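Local coordinates for protein alanine racemase (Acinetobacter baumannii, PDB 4QHR) that belongs to the alanine racemase family, pairing an N-terminal TIM barrel with a mainly beta C-terminal domain and carrying a covalently linked pyridoxal phosphate group, at residues A[12-20]-A[208-216]; A[232-243]-A[314-325]. All coordinates share one frame; numbering follows the deposited sequence.

Interaction 1: A[12-20]-A[208-216]; sequences ALQYNLNRV and VRPGIMLYG
Val208, at the end of the short barrel strand 207-208, meets the helix through CG2, which slides past CG1 of Val20 at 3.9 Å. Next along the chain, the Pro210 ring lies crosswise to the same valine, its CB 3.8 Å from Val20 CG2. The backbone N atoms of Gly211 and Ile212 bind phosphate oxygens of the modified lysine at position 34. Within the same 3-10 turn as Ile212, 212-215, Met213 has CG wedged between its own N and carbonyl carbon (chi1 64°), and a bend at chi3 lays CE 3.7 Å from Val20 CG2. Leu214 sends CD2 alongside Leu17 CD1, while its carbonyl oxygen accepts the amide of Asn16: ND2 to O is 2.9 Å and nearly straight (166°), lying in the amide plane of Asn16 but well above the carbonyl plane of Leu214. Asn16 OD1 takes the backbone N of Lys231, which fixes the amide flip. Tyr215 CD1 then touches Leu13 CD2 obliquely at 4.0 Å. Apolar packing around Val20 and one buried hydrogen bond from the Asn16 side-chain amide thus join a barrel helix to the phosphate-binding turn, consistent with the helix backing that turn.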
loop_
_atom_site.group_PDB
_atom_site.type_symbol
_atom_site.label_atom_id
_atom_site.label_comp_id
_atom_site.label_asym_id
_atom_site.label_seq_id
_atom_site.Cartn_x
_atom_site.Cartn_y
_atom_site.Cartn_z
ATOM N N ALA A 12 -22.035 -8.188 5.248
ATOM C CA ALA A 12 -21.987 -7.686 3.894
ATOM C C ALA A 12 -21.337 -8.708 2.995
ATOM O O ALA A 12 -21.797 -8.913 1.887
ATOM C CB ALA A 12 -21.239 -6.357 3.874
ATOM N N LEU A 13 -20.230 -9.323 3.429
ATOM C CA LEU A 13 -19.623 -10.403 2.641
ATOM C C LEU A 13 -20.627 -11.513 2.330
ATOM O O LEU A 13 -20.673 -11.989 1.201
ATOM C CB LEU A 13 -18.439 -11.062 3.347
ATOM C CG LEU A 13 -17.156 -10.274 3.384
ATOM C CD1 LEU A 13 -16.254 -10.776 4.503
ATOM C CD2 LEU A 13 -16.440 -10.407 2.049
ATOM N N GLN A 14 -21.406 -11.924 3.336
ATOM C CA GLN A 14 -22.408 -12.988 3.125
ATOM C C GLN A 14 -23.441 -12.535 2.136
ATOM O O GLN A 14 -23.906 -13.281 1.304
ATOM C CB GLN A 14 -23.134 -13.394 4.413
ATOM C CG GLN A 14 -22.217 -13.969 5.448
ATOM C CD GLN A 14 -22.918 -14.308 6.754
ATOM O OE1 GLN A 14 -23.700 -13.531 7.294
ATOM N NE2 GLN A 14 -22.610 -15.473 7.280
ATOM N N TYR A 15 -23.836 -11.297 2.255
ATOM C CA TYR A 15 -24.859 -10.754 1.369
ATOM C C TYR A 15 -24.411 -10.741 -0.118
ATOM O O TYR A 15 -25.177 -11.059 -1.027
ATOM C CB TYR A 15 -25.195 -9.329 1.837
ATOM C CG TYR A 15 -26.276 -8.674 1.076
ATOM C CD1 TYR A 15 -26.005 -7.975 -0.107
ATOM C CD2 TYR A 15 -27.592 -8.743 1.519
ATOM C CE1 TYR A 15 -27.031 -7.364 -0.811
ATOM C CE2 TYR A 15 -28.601 -8.122 0.825
ATOM C CZ TYR A 15 -28.321 -7.441 -0.331
ATOM O OH TYR A 15 -29.333 -6.826 -1.017
ATOM N N ASN A 16 -23.176 -10.315 -0.344
ATOM C CA ASN A 16 -22.652 -10.204 -1.705
ATOM C C ASN A 16 -22.426 -11.578 -2.283
ATOM O O ASN A 16 -22.630 -11.794 -3.466
ATOM C CB ASN A 16 -21.339 -9.431 -1.634
ATOM C CG ASN A 16 -21.518 -8.018 -1.131
ATOM O OD1 ASN A 16 -22.608 -7.422 -1.276
ATOM N ND2 ASN A 16 -20.459 -7.451 -0.581
ATOM N N LEU A 17 -22.007 -12.534 -1.448
ATOM C CA LEU A 17 -21.886 -13.925 -1.921
ATOM C C LEU A 17 -23.272 -14.445 -2.354
ATOM O O LEU A 17 -23.399 -15.136 -3.388
ATOM C CB LEU A 17 -21.280 -14.818 -0.855
ATOM C CG LEU A 17 -21.119 -16.293 -1.231
ATOM C CD1 LEU A 17 -20.391 -16.518 -2.538
ATOM C CD2 LEU A 17 -20.436 -17.051 -0.125
ATOM N N ASN A 18 -24.296 -14.063 -1.591
ATOM C CA ASN A 18 -25.641 -14.430 -1.903
ATOM C C ASN A 18 -26.108 -13.773 -3.181
ATOM O O ASN A 18 -26.899 -14.382 -3.914
ATOM C CB ASN A 18 -26.610 -14.150 -0.744
ATOM C CG ASN A 18 -27.981 -14.746 -1.011
ATOM O OD1 ASN A 18 -28.125 -15.976 -1.059
ATOM N ND2 ASN A 18 -28.950 -13.916 -1.237
ATOM N N ARG A 19 -25.638 -12.556 -3.468
ATOM C CA ARG A 19 -25.885 -11.949 -4.748
ATOM C C ARG A 19 -25.341 -12.780 -5.909
ATOM O O ARG A 19 -26.016 -12.948 -6.946
ATOM C CB ARG A 19 -25.373 -10.513 -4.824
ATOM C CG ARG A 19 -26.070 -9.532 -3.875
ATOM C CD ARG A 19 -27.423 -9.028 -4.402
ATOM N NE ARG A 19 -27.195 -8.270 -5.635
ATOM C CZ ARG A 19 -27.658 -8.569 -6.845
ATOM N NH1 ARG A 19 -28.468 -9.631 -7.067
ATOM N NH2 ARG A 19 -27.364 -7.764 -7.870
ATOM N N VAL A 20 -24.145 -13.330 -5.750
ATOM C CA VAL A 20 -23.623 -14.215 -6.786
ATOM C C VAL A 20 -24.569 -15.366 -7.063
ATOM O O VAL A 20 -24.843 -15.690 -8.230
ATOM C CB VAL A 20 -22.212 -14.802 -6.437
ATOM C CG1 VAL A 20 -21.714 -15.648 -7.603
ATOM C CG2 VAL A 20 -21.245 -13.663 -6.111
ATOM N N VAL A 208 -18.524 -20.180 -11.631
ATOM C CA VAL A 208 -18.250 -18.755 -11.737
ATOM C C VAL A 208 -17.178 -18.403 -10.668
ATOM O O VAL A 208 -17.038 -19.102 -9.625
ATOM C CB VAL A 208 -19.554 -17.936 -11.583
ATOM C CG1 VAL A 208 -20.509 -18.281 -12.719
ATOM C CG2 VAL A 208 -20.202 -18.096 -10.220
ATOM N N ARG A 209 -16.468 -17.320 -10.921
ATOM C CA ARG A 209 -15.338 -16.883 -10.115
ATOM C C ARG A 209 -15.458 -15.419 -9.714
ATOM O O ARG A 209 -14.691 -14.619 -10.165
ATOM C CB ARG A 209 -14.043 -17.092 -10.864
ATOM C CG ARG A 209 -13.895 -18.506 -11.437
ATOM C CD ARG A 209 -12.499 -18.793 -11.952
ATOM N NE ARG A 209 -12.000 -17.806 -12.936
ATOM C CZ ARG A 209 -12.117 -17.870 -14.258
ATOM N NH1 ARG A 209 -12.790 -18.862 -14.844
ATOM N NH2 ARG A 209 -11.591 -16.892 -15.009
ATOM N N PRO A 210 -16.421 -15.086 -8.865
ATOM C CA PRO A 210 -16.470 -13.738 -8.394
ATOM C C PRO A 210 -15.294 -13.328 -7.505
ATOM O O PRO A 210 -14.931 -14.055 -6.577
ATOM C CB PRO A 210 -17.691 -13.717 -7.507
ATOM C CG PRO A 210 -17.724 -15.128 -6.953
ATOM C CD PRO A 210 -17.362 -15.956 -8.140
ATOM N N GLY A 211 -14.762 -12.152 -7.761
ATOM C CA GLY A 211 -13.854 -11.489 -6.817
ATOM C C GLY A 211 -14.363 -10.176 -6.239
ATOM O O GLY A 211 -14.977 -10.143 -5.154
ATOM N N ILE A 212 -14.124 -9.099 -6.990
ATOM C CA ILE A 212 -14.411 -7.770 -6.484
ATOM C C ILE A 212 -15.825 -7.610 -5.926
ATOM O O ILE A 212 -16.022 -6.904 -4.934
ATOM C CB ILE A 212 -14.067 -6.675 -7.529
ATOM C CG1 ILE A 212 -14.024 -5.311 -6.851
ATOM C CG2 ILE A 212 -15.027 -6.702 -8.730
ATOM C CD1 ILE A 212 -12.910 -5.151 -5.833
ATOM N N MET A 213 -16.826 -8.229 -6.556
ATOM C CA MET A 213 -18.197 -8.037 -6.053
ATOM C C MET A 213 -18.417 -8.591 -4.632
ATOM O O MET A 213 -19.257 -8.063 -3.882
ATOM C CB MET A 213 -19.271 -8.613 -7.003
ATOM C CG MET A 213 -19.218 -10.105 -7.184
ATOM S SD MET A 213 -20.317 -10.703 -8.484
ATOM C CE MET A 213 -21.944 -10.453 -7.785
ATOM N N LEU A 214 -17.654 -9.611 -4.251
ATOM C CA LEU A 214 -17.751 -10.149 -2.882
ATOM C C LEU A 214 -17.481 -9.098 -1.807
ATOM O O LEU A 214 -18.109 -9.127 -0.727
ATOM C CB LEU A 214 -16.803 -11.323 -2.704
ATOM C CG LEU A 214 -16.927 -12.564 -3.580
ATOM C CD1 LEU A 214 -15.901 -13.594 -3.164
ATOM C CD2 LEU A 214 -18.305 -13.200 -3.441
ATOM N N TYR A 215 -16.572 -8.160 -2.161
ATOM C CA TYR A 215 -16.053 -7.123 -1.288
ATOM C C TYR A 215 -16.895 -5.828 -1.327
ATOM O O TYR A 215 -16.646 -4.876 -0.608
ATOM C CB TYR A 215 -14.553 -6.890 -1.604
ATOM C CG TYR A 215 -13.790 -8.210 -1.528
ATOM C CD1 TYR A 215 -13.592 -8.824 -0.349
ATOM C CD2 TYR A 215 -13.333 -8.842 -2.699
ATOM C CE1 TYR A 215 -12.939 -10.062 -0.270
ATOM C CE2 TYR A 215 -12.698 -10.044 -2.671
ATOM C CZ TYR A 215 -12.517 -10.670 -1.462
ATOM O OH TYR A 215 -11.855 -11.867 -1.447
ATOM N N GLY A 216 -17.967 -5.850 -2.113
ATOM C CA GLY A 216 -18.834 -4.706 -2.189
ATOM C C GLY A 216 -18.147 -3.514 -2.782
ATOM O O GLY A 216 -18.304 -2.409 -2.328
#

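Interaction 2: A[232-243]-A[314-325]; sequences PVMTFTAEIIAL and VKLGTQVELWGN
Phe236 holds CG anti to its backbone N (chi1 -176°), whereas Trp323 swings CG between its N and carbonyl carbon (chi1 58°); together these torsions bring the edge of the phenyl ring against the indole face, with planes 59° apart. The two residues pair within an antiparallel beta ladder of the C-terminal domain, interrupted by a classic beta bulge that sets Leu322 and Trp323 together opposite Phe236. At the bulge, Phe236 O accepts a 2.7 Å bond from Leu322 N and a weak one from Trp323 N, while Phe236 N donates to Trp323 O.

Leu322 lies over one face of the phenyl ring, its CD1 3.9 Å from the ring centroid and almost on the normal. On the indole's edge sits the sulfur of Met234, a Met-aromatic contact in which NE1 makes a weak hydrogen bond to SD at 3.5 Å.

Beyond the bulge, Ala238 and Val320 exchange two backbone bonds, and their side chains share a face with Phe236 and Trp323; Val287 and Ile289 of strand 286-289 pack on Val320 there. Thr237, Glu239, Gln319 and Glu321 point to the other face, where the Glu321 carboxylate is held by His326 ND1 and the backbone N of Arg327. The type II turn 315-318 then closes over Ile240: Gly317 N bonds to Ile240 O, and the side chains of Ile240 and Val314 cross at about a right angle, with Ile240 CD1 3.7 Å from Val314 CB. Leu316 CD2 presses on the backbone between Ile241 and Ala242, residues that also touch Glu79 and Leu133 of the second subunit.

At the opposite end, water bridges Pro232 and Asn325: one molecule donates to Pro232 O and accepts from Asn325 ND2 at 2.7 Å.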
loop_
_atom_site.group_PDB
_atom_site.type_symbol
_atom_site.label_atom_id
_atom_site.label_comp_id
_atom_site.label_asym_id
_atom_site.label_seq_id
_atom_site.Cartn_x
_atom_site.Cartn_y
_atom_site.Cartn_z
ATOM N N PRO A 232 -20.797 -2.535 0.586
ATOM C CA PRO A 232 -19.359 -2.350 0.898
ATOM C C PRO A 232 -18.966 -3.141 2.137
ATOM O O PRO A 232 -19.651 -3.075 3.179
ATOM C CB PRO A 232 -19.244 -0.839 1.129
ATOM C CG PRO A 232 -20.327 -0.253 0.292
ATOM C CD PRO A 232 -21.458 -1.256 0.286
ATOM N N VAL A 233 -17.861 -3.859 2.054
ATOM C CA VAL A 233 -17.420 -4.676 3.166
ATOM C C VAL A 233 -16.441 -3.888 4.072
ATOM O O VAL A 233 -16.516 -3.952 5.325
ATOM C CB VAL A 233 -16.786 -5.954 2.623
ATOM C CG1 VAL A 233 -16.075 -6.753 3.730
ATOM C CG2 VAL A 233 -17.808 -6.812 1.917
ATOM N N MET A 234 -15.504 -3.175 3.463
ATOM C CA MET A 234 -14.491 -2.452 4.198
ATOM C C MET A 234 -14.894 -0.999 4.473
ATOM O O MET A 234 -15.251 -0.271 3.536
ATOM C CB MET A 234 -13.158 -2.415 3.415
ATOM C CG MET A 234 -12.029 -1.766 4.173
ATOM S SD MET A 234 -10.435 -1.533 3.361
ATOM C CE MET A 234 -10.016 -3.213 2.860
ATOM N N THR A 235 -14.765 -0.603 5.738
ATOM C CA THR A 235 -14.713 0.816 6.106
ATOM C C THR A 235 -13.322 1.176 6.624
ATOM O O THR A 235 -12.774 0.506 7.551
ATOM C CB THR A 235 -15.785 1.148 7.137
ATOM O OG1 THR A 235 -17.030 0.676 6.631
ATOM C CG2 THR A 235 -15.892 2.669 7.297
ATOM N N PHE A 236 -12.736 2.235 6.068
ATOM C CA PHE A 236 -11.370 2.662 6.425
ATOM C C PHE A 236 -11.556 4.012 7.134
ATOM O O PHE A 236 -12.028 4.979 6.528
ATOM C CB PHE A 236 -10.542 2.766 5.135
ATOM C CG PHE A 236 -9.061 3.106 5.306
ATOM C CD1 PHE A 236 -8.322 2.817 6.470
ATOM C CD2 PHE A 236 -8.388 3.670 4.247
ATOM C CE1 PHE A 236 -6.959 3.136 6.539
ATOM C CE2 PHE A 236 -7.050 4.000 4.313
ATOM C CZ PHE A 236 -6.339 3.744 5.458
ATOM N N THR A 237 -11.209 4.051 8.428
ATOM C CA THR A 237 -11.335 5.276 9.241
ATOM C C THR A 237 -10.060 5.804 9.898
ATOM O O THR A 237 -9.068 5.118 10.047
ATOM C CB THR A 237 -12.426 5.134 10.333
ATOM O OG1 THR A 237 -11.959 4.320 11.424
ATOM C CG2 THR A 237 -13.725 4.574 9.719
ATOM N N ALA A 238 -10.115 7.089 10.283
ATOM C CA ALA A 238 -9.107 7.718 11.116
ATOM C C ALA A 238 -9.812 8.836 11.943
ATOM O O ALA A 238 -11.030 8.901 11.975
ATOM C CB ALA A 238 -7.932 8.243 10.272
ATOM N N GLU A 239 -9.070 9.661 12.643
ATOM C CA GLU A 239 -9.647 10.701 13.479
ATOM C C GLU A 239 -8.959 12.034 13.275
ATOM O O GLU A 239 -7.791 12.141 12.830
ATOM C CB GLU A 239 -9.577 10.302 14.990
ATOM C CG GLU A 239 -10.677 9.325 15.396
ATOM C CD GLU A 239 -10.581 8.954 16.854
ATOM O OE1 GLU A 239 -9.821 9.644 17.605
ATOM O OE2 GLU A 239 -11.256 7.988 17.240
ATOM N N ILE A 240 -9.720 13.063 13.597
ATOM C CA ILE A 240 -9.175 14.425 13.656
ATOM C C ILE A 240 -8.211 14.616 14.824
ATOM O O ILE A 240 -8.558 14.373 15.957
ATOM C CB ILE A 240 -10.285 15.474 13.675
ATOM C CG1 ILE A 240 -10.938 15.458 12.296
ATOM C CG2 ILE A 240 -9.679 16.846 13.983
ATOM C CD1 ILE A 240 -12.187 16.317 12.146
ATOM N N ILE A 241 -6.999 15.061 14.521
ATOM C CA ILE A 241 -5.934 15.231 15.517
ATOM C C ILE A 241 -5.539 16.683 15.775
ATOM O O ILE A 241 -4.817 16.960 16.744
ATOM C CB ILE A 241 -4.696 14.378 15.155
ATOM C CG1 ILE A 241 -4.075 14.758 13.807
ATOM C CG2 ILE A 241 -5.091 12.903 15.123
ATOM C CD1 ILE A 241 -2.693 14.163 13.554
ATOM N N ALA A 242 -5.974 17.589 14.897
ATOM C CA ALA A 242 -5.723 19.024 15.044
ATOM C C ALA A 242 -6.740 19.859 14.291
ATOM O O ALA A 242 -7.227 19.450 13.237
ATOM C CB ALA A 242 -4.318 19.402 14.567
ATOM N N LEU A 243 -7.037 21.043 14.844
ATOM C CA LEU A 243 -7.921 21.995 14.213
ATOM C C LEU A 243 -7.219 23.328 14.007
ATOM O O LEU A 243 -6.444 23.757 14.872
ATOM C CB LEU A 243 -9.163 22.187 15.077
ATOM C CG LEU A 243 -10.000 20.919 15.082
ATOM C CD1 LEU A 243 -11.037 21.005 16.171
ATOM C CD2 LEU A 243 -10.662 20.722 13.720
ATOM N N VAL A 314 -17.149 19.619 13.877
ATOM C CA VAL A 314 -16.193 18.602 14.236
ATOM C C VAL A 314 -15.534 18.976 15.540
ATOM O O VAL A 314 -15.676 20.111 16.026
ATOM C CB VAL A 314 -15.086 18.416 13.170
ATOM C CG1 VAL A 314 -15.689 17.975 11.839
ATOM C CG2 VAL A 314 -14.242 19.688 13.025
ATOM N N LYS A 315 -14.844 17.998 16.098
ATOM C CA LYS A 315 -14.027 18.195 17.242
ATOM C C LYS A 315 -12.772 17.361 17.107
ATOM O O LYS A 315 -12.663 16.508 16.220
ATOM C CB LYS A 315 -14.757 17.742 18.500
ATOM C CG LYS A 315 -15.914 18.629 18.933
ATOM C CD LYS A 315 -16.395 18.190 20.300
ATOM C CE LYS A 315 -15.494 18.490 21.489
ATOM N NZ LYS A 315 -15.570 19.927 21.862
ATOM N N LEU A 316 -11.835 17.590 18.018
ATOM C CA LEU A 316 -10.694 16.702 18.198
ATOM C C LEU A 316 -11.278 15.323 18.555
ATOM O O LEU A 316 -12.184 15.217 19.386
ATOM C CB LEU A 316 -9.725 17.224 19.273
ATOM C CG LEU A 316 -8.957 18.507 18.931
ATOM C CD1 LEU A 316 -8.171 18.971 20.141
ATOM C CD2 LEU A 316 -8.018 18.334 17.733
ATOM N N GLY A 317 -10.815 14.280 17.857
ATOM C CA GLY A 317 -11.332 12.924 18.052
ATOM C C GLY A 317 -12.461 12.540 17.126
ATOM O O GLY A 317 -12.857 11.382 17.129
ATOM N N THR A 318 -13.002 13.476 16.359
ATOM C CA THR A 318 -14.105 13.156 15.446
ATOM C C THR A 318 -13.616 12.157 14.402
ATOM O O THR A 318 -12.503 12.294 13.893
ATOM C CB THR A 318 -14.603 14.385 14.722
ATOM O OG1 THR A 318 -15.333 15.191 15.643
ATOM C CG2 THR A 318 -15.439 14.076 13.518
ATOM N N GLN A 319 -14.487 11.183 14.138
ATOM C CA GLN A 319 -14.198 10.041 13.311
ATOM C C GLN A 319 -14.363 10.472 11.875
ATOM O O GLN A 319 -15.245 11.176 11.566
ATOM C CB GLN A 319 -15.121 8.845 13.646
ATOM C CG GLN A 319 -14.464 7.792 14.552
ATOM C CD GLN A 319 -14.942 6.374 14.218
ATOM O OE1 GLN A 319 -15.952 5.930 14.766
ATOM N NE2 GLN A 319 -14.210 5.646 13.312
ATOM N N VAL A 320 -13.472 10.038 11.026
ATOM C CA VAL A 320 -13.431 10.445 9.634
ATOM C C VAL A 320 -13.341 9.174 8.756
ATOM O O VAL A 320 -12.462 8.320 9.000
ATOM C CB VAL A 320 -12.181 11.305 9.367
ATOM C CG1 VAL A 320 -12.035 11.657 7.883
ATOM C CG2 VAL A 320 -12.243 12.577 10.202
ATOM N N GLU A 321 -14.262 9.042 7.808
ATOM C CA GLU A 321 -14.316 7.894 6.932
ATOM C C GLU A 321 -13.580 8.171 5.632
ATOM O O GLU A 321 -13.938 9.095 4.880
ATOM C CB GLU A 321 -15.772 7.510 6.643
ATOM C CG GLU A 321 -15.908 6.360 5.634
ATOM C CD GLU A 321 -17.381 6.016 5.382
ATOM O OE1 GLU A 321 -18.149 6.083 6.373
ATOM O OE2 GLU A 321 -17.763 5.742 4.229
ATOM N N LEU A 322 -12.561 7.361 5.341
ATOM C CA LEU A 322 -11.799 7.521 4.112
ATOM C C LEU A 322 -12.468 6.774 2.986
ATOM O O LEU A 322 -12.573 7.273 1.876
ATOM C CB LEU A 322 -10.376 7.087 4.332
ATOM C CG LEU A 322 -9.855 7.879 5.523
ATOM C CD1 LEU A 322 -8.833 7.065 6.220
ATOM C CD2 LEU A 322 -9.425 9.279 5.097
ATOM N N TRP A 323 -12.982 5.590 3.271
ATOM C CA TRP A 323 -13.968 5.000 2.420
ATOM C C TRP A 323 -14.734 3.977 3.189
ATOM O O TRP A 323 -14.283 3.533 4.263
ATOM C CB TRP A 323 -13.331 4.404 1.164
ATOM C CG TRP A 323 -12.269 3.345 1.339
ATOM C CD1 TRP A 323 -12.466 2.012 1.636
ATOM C CD2 TRP A 323 -10.885 3.489 1.069
ATOM N NE1 TRP A 323 -11.256 1.352 1.612
ATOM C CE2 TRP A 323 -10.279 2.245 1.274
ATOM C CE3 TRP A 323 -10.081 4.579 0.711
ATOM C CZ2 TRP A 323 -8.905 2.047 1.118
ATOM C CZ3 TRP A 323 -8.717 4.373 0.558
ATOM C CH2 TRP A 323 -8.157 3.102 0.749
ATOM N N GLY A 324 -15.916 3.635 2.678
ATOM C CA GLY A 324 -16.817 2.692 3.334
ATOM C C GLY A 324 -18.229 2.847 2.764
ATOM O O GLY A 324 -18.412 2.904 1.568
ATOM N N ASN A 325 -19.242 2.904 3.615
ATOM C CA ASN A 325 -20.614 3.038 3.087
ATOM C C ASN A 325 -21.015 4.470 2.662
ATOM O O ASN A 325 -22.008 4.641 1.921
ATOM C CB ASN A 325 -21.611 2.564 4.110
ATOM C CG ASN A 325 -21.608 1.079 4.281
ATOM O OD1 ASN A 325 -21.118 0.544 5.304
ATOM N ND2 ASN A 325 -22.137 0.399 3.310
HETATM O O HOH W 1 -22.431 -2.222 3.806
HETATM O O HOH W 2 -19.875 -1.979 5.615
HETATM O O HOH W 3 -19.040 2.596 6.488
HETATM O O HOH W 4 -13.308 9.686 18.992
#

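The pair illustrates how a two-domain enzyme uses different chemistry in different places. Interaction 1 is wholly buried, its centre about 10 Å from the centre of the chain, and ties a helix to a turn through helix side chains that meet both side chains and backbone oxygens of the turn. Interaction 2, about 25 Å away between centres, is only partly buried; its backbone ladder has an aromatic cluster on one face, while water and exposed polar groups gather toward its margins. Only interaction 2 comes within reach of the second subunit. The two contacts meet at Val233, which packs on Leu13 and Asn16 and whose N probably bonds to Tyr215 O, so the residue just before strand 234-246 rests against interaction 1.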